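Local coordinates for 4-hydroxyphenylpyruvate dioxygenase (Pseudomonas putida, PDB 5HMQ) that catalyses the metal-dependent dehydration of 3-dehydroshikimate to protocatechuate in quinate and shikimate degradation, at the interface of chains A and B. Coordinates in Å, arbitrary orientation; residue numbers count along the deposited sequence, not the author numbering. Chains: chain A/B, 4-hydroxyphenylpyruvate dioxygenase.

The interface of chains A and B. Residues chain A 200, 202, 210-211; chain B 505, 508-509, 513, 516-518.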
ATOM      1  N   LEU A 200      -0.888 -22.087  -0.298  1.00 48.22           N
ATOM      2  CA  LEU A 200      -1.304 -21.933   1.084  1.00 49.21           C
ATOM      3  C   LEU A 200      -2.338 -23.005   1.384  1.00 52.27           C
ATOM      4  O   LEU A 200      -3.186 -23.311   0.541  1.00 53.35           O
ATOM      5  CB  LEU A 200      -1.878 -20.535   1.328  1.00 52.28           C
ATOM      6  CG  LEU A 200      -0.911 -19.393   1.001  1.00 53.10           C
ATOM      7  CD1 LEU A 200      -1.633 -18.055   0.947  1.00 54.66           C
ATOM      8  CD2 LEU A 200       0.240 -19.348   1.997  1.00 52.89           C
HETATM    9  N   MSE A 202      -5.250 -23.365   2.596  1.00 55.84           N
HETATM   10  CA  MSE A 202      -6.483 -22.680   2.967  1.00 55.64           C
HETATM   11  C   MSE A 202      -7.616 -22.902   1.968  1.00 56.45           C
HETATM   12  O   MSE A 202      -7.406 -23.399   0.861  1.00 58.18           O
HETATM   13  CB  MSE A 202      -6.223 -21.178   3.138  1.00 54.97           C
HETATM   14  CG  MSE A 202      -6.479 -20.339   1.899  1.00 53.92           C
HETATM   15 SE   MSE A 202      -6.269 -18.420   2.221  0.78 57.63          SE
HETATM   16  CE  MSE A 202      -4.504 -18.451   3.038  1.00 59.76           C
ATOM     17  N   HIS A 210      -8.025 -13.329  -2.088  1.00 45.61           N
ATOM     18  CA  HIS A 210      -7.070 -12.404  -1.497  1.00 45.78           C
ATOM     19  C   HIS A 210      -5.626 -12.563  -1.958  1.00 45.44           C
ATOM     20  O   HIS A 210      -4.851 -11.614  -1.805  1.00 49.97           O
ATOM     21  CB  HIS A 210      -7.094 -12.520   0.035  1.00 47.84           C
ATOM     22  CG  HIS A 210      -8.420 -12.193   0.648  1.00 50.99           C
ATOM     23  ND1 HIS A 210      -8.938 -10.916   0.662  1.00 52.83           N
ATOM     24  CD2 HIS A 210      -9.324 -12.972   1.289  1.00 48.70           C
ATOM     25  CE1 HIS A 210     -10.107 -10.924   1.276  1.00 51.45           C
ATOM     26  NE2 HIS A 210     -10.365 -12.159   1.666  1.00 51.05           N
ATOM     27  N   PHE A 211      -5.227 -13.711  -2.507  1.00 47.82           N
ATOM     28  CA  PHE A 211      -3.804 -13.967  -2.720  1.00 47.13           C
ATOM     29  C   PHE A 211      -3.393 -14.147  -4.176  1.00 48.31           C
ATOM     30  O   PHE A 211      -2.249 -14.538  -4.433  1.00 47.28           O
ATOM     31  CB  PHE A 211      -3.367 -15.178  -1.896  1.00 46.96           C
ATOM     32  CG  PHE A 211      -3.510 -14.978  -0.419  1.00 48.59           C
ATOM     33  CD1 PHE A 211      -2.541 -14.294   0.295  1.00 50.68           C
ATOM     34  CD2 PHE A 211      -4.620 -15.454   0.253  1.00 48.99           C
ATOM     35  CE1 PHE A 211      -2.672 -14.100   1.659  1.00 49.94           C
ATOM     36  CE2 PHE A 211      -4.756 -15.264   1.615  1.00 50.20           C
ATOM     37  CZ  PHE A 211      -3.779 -14.587   2.319  1.00 49.09           C
TER
ATOM     38  N   ARG B 505      -1.729  -8.864   3.473  1.00 61.83           N
ATOM     39  CA  ARG B 505      -1.788 -10.221   2.939  1.00 58.28           C
ATOM     40  C   ARG B 505      -0.435 -10.925   3.060  1.00 58.25           C
ATOM     41  O   ARG B 505      -0.381 -12.128   3.331  1.00 58.03           O
ATOM     42  CB  ARG B 505      -2.281 -10.208   1.494  1.00 57.25           C
ATOM     43  CG  ARG B 505      -1.552  -9.269   0.558  1.00 62.32           C
ATOM     44  CD  ARG B 505      -2.166  -9.345  -0.832  1.00 64.63           C
ATOM     45  NE  ARG B 505      -1.227  -8.943  -1.874  1.00 68.15           N
ATOM     46  CZ  ARG B 505      -1.344  -9.278  -3.156  1.00 70.13           C
ATOM     47  NH1 ARG B 505      -2.358 -10.032  -3.559  1.00 68.40           N
ATOM     48  NH2 ARG B 505      -0.440  -8.868  -4.037  1.00 72.29           N
ATOM     49  N   ALA B 508       0.129 -12.680   6.358  1.00 63.63           N
ATOM     50  CA  ALA B 508      -0.632 -13.921   6.413  1.00 64.43           C
ATOM     51  C   ALA B 508       0.087 -15.033   5.664  1.00 65.40           C
ATOM     52  O   ALA B 508       0.008 -16.202   6.056  1.00 66.88           O
ATOM     53  CB  ALA B 508      -2.031 -13.705   5.837  1.00 63.66           C
ATOM     54  N   ILE B 509       0.801 -14.687   4.592  1.00 63.06           N
ATOM     55  CA  ILE B 509       1.615 -15.674   3.893  1.00 63.58           C
ATOM     56  C   ILE B 509       2.858 -15.994   4.712  1.00 67.27           C
ATOM     57  O   ILE B 509       3.220 -17.162   4.895  1.00 68.76           O
ATOM     58  CB  ILE B 509       1.990 -15.170   2.488  1.00 61.97           C
ATOM     59  CG1 ILE B 509       0.740 -14.823   1.679  1.00 61.51           C
ATOM     60  CG2 ILE B 509       2.824 -16.204   1.756  1.00 60.13           C
ATOM     61  CD1 ILE B 509       1.046 -14.131   0.368  1.00 59.48           C
ATOM     62  N   LEU B 513      -0.426 -18.516   7.747  1.00 78.52           N
ATOM     63  CA  LEU B 513      -1.802 -18.619   8.223  1.00 77.50           C
ATOM     64  C   LEU B 513      -2.640 -19.322   7.155  1.00 78.41           C
ATOM     65  O   LEU B 513      -2.133 -19.761   6.124  1.00 79.86           O
ATOM     66  CB  LEU B 513      -2.393 -17.233   8.506  1.00 75.53           C
ATOM     67  CG  LEU B 513      -2.111 -16.318   9.691  1.00 71.79           C
ATOM     68  CD1 LEU B 513      -0.741 -15.722   9.599  1.00 67.56           C
ATOM     69  CD2 LEU B 513      -3.158 -15.211   9.693  1.00 72.66           C
ATOM     70  N   TYR B 516      -7.113 -15.864   6.685  1.00 69.43           N
ATOM     71  CA  TYR B 516      -6.931 -14.440   6.445  1.00 65.80           C
ATOM     72  C   TYR B 516      -8.149 -13.868   5.741  1.00 64.72           C
ATOM     73  O   TYR B 516      -8.451 -14.243   4.598  1.00 63.89           O
ATOM     74  CB  TYR B 516      -5.656 -14.167   5.652  1.00 64.99           C
ATOM     75  CG  TYR B 516      -5.569 -12.718   5.224  1.00 62.07           C
ATOM     76  CD1 TYR B 516      -5.144 -11.746   6.125  1.00 60.53           C
ATOM     77  CD2 TYR B 516      -5.886 -12.316   3.940  1.00 59.86           C
ATOM     78  CE1 TYR B 516      -5.057 -10.428   5.768  1.00 60.81           C
ATOM     79  CE2 TYR B 516      -5.802 -10.993   3.560  1.00 58.02           C
ATOM     80  CZ  TYR B 516      -5.384 -10.045   4.479  1.00 58.98           C
ATOM     81  OH  TYR B 516      -5.308  -8.729   4.066  1.00 56.86           O
ATOM     82  N   ARG B 517      -8.817 -12.950   6.424  1.00 62.11           N
ATOM     83  CA  ARG B 517      -9.860 -12.128   5.846  1.00 63.81           C
ATOM     84  C   ARG B 517      -9.385 -10.684   5.830  1.00 61.32           C
ATOM     85  O   ARG B 517      -8.753 -10.223   6.782  1.00 64.46           O
ATOM     86  CB  ARG B 517     -11.182 -12.261   6.621  1.00 66.08           C
ATOM     87  CG  ARG B 517     -11.543 -13.725   6.886  1.00 64.74           C
ATOM     88  CD  ARG B 517     -11.657 -14.523   5.587  1.00 64.63           C
ATOM     89  NE  ARG B 517     -11.228 -15.910   5.760  1.00 65.73           N
ATOM     90  CZ  ARG B 517     -12.044 -16.924   6.031  1.00 63.91           C
ATOM     91  NH1 ARG B 517     -13.348 -16.717   6.155  1.00 62.28           N
ATOM     92  NH2 ARG B 517     -11.556 -18.150   6.175  1.00 62.44           N
ATOM     93  N   GLY B 518      -9.650  -9.992   4.720  1.00 58.15           N
ATOM     94  CA  GLY B 518      -9.171  -8.641   4.479  1.00 57.44           C
ATOM     95  C   GLY B 518      -9.718  -7.594   5.420  1.00 55.57           C
ATOM     96  O   GLY B 518      -9.799  -7.791   6.637  1.00 56.02           O
TER
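A:Phe211 and A:His210, at the end of helix 204-211, carry this patch of the homodimer interface. The ring of A:Phe211 points tip first into chain B, against helix 505-510 and B:Tyr516. Its CE1 corner meets CG1 of B:Ile509 at 3.5 Å, and the two side chains approach end to end. At the ring edge, in plane, lies the backbone O of B:Arg505, 3.5 Å from CE1. CZ of A:Phe211 touches CD2 of B:Tyr516 at 3.5 Å, with the ring planes turned 58° apart in an edge-to-face contact. The CB methyl of B:Ala508 also packs near CZ.

A:His210 crosses B:Tyr516 obliquely, its imidazole nearly perpendicular to the phenol ring at 81°. Imidazole CE1 reaches the backbone N of B:Gly518, at 3.6 Å. The backbone O of A:His210 receives a weak hydrogen bond from NH1 of B:Arg505, 3.4 Å long. This O lies at the guanidinium edge, in plane.

Neighbours in both chains back up the aromatic groups. A methyl of A:Leu200, CD1, sits 3.8 Å above the A:Phe211 ring plane, over its centre, and probably helps to fix the ring. A:Leu200 also crosses B:Ile509 at about a right angle. B:Tyr516 has CG anti to its backbone N (chi1 172°), which places the ring beside both A:Phe211 and A:His210. Selenomethionine A:Met202 bends at chi3, its CE methyl 4.1 Å from the backbone O of B:Leu513.

Mainly apolar and aromatic, the patch joins a segment of the dehydratase domain in one subunit to the C-terminal dioxygenase-like domain of the other. The two-fold symmetry repeats this link with the chains exchanged, and the pair probably helps hold the homodimer together.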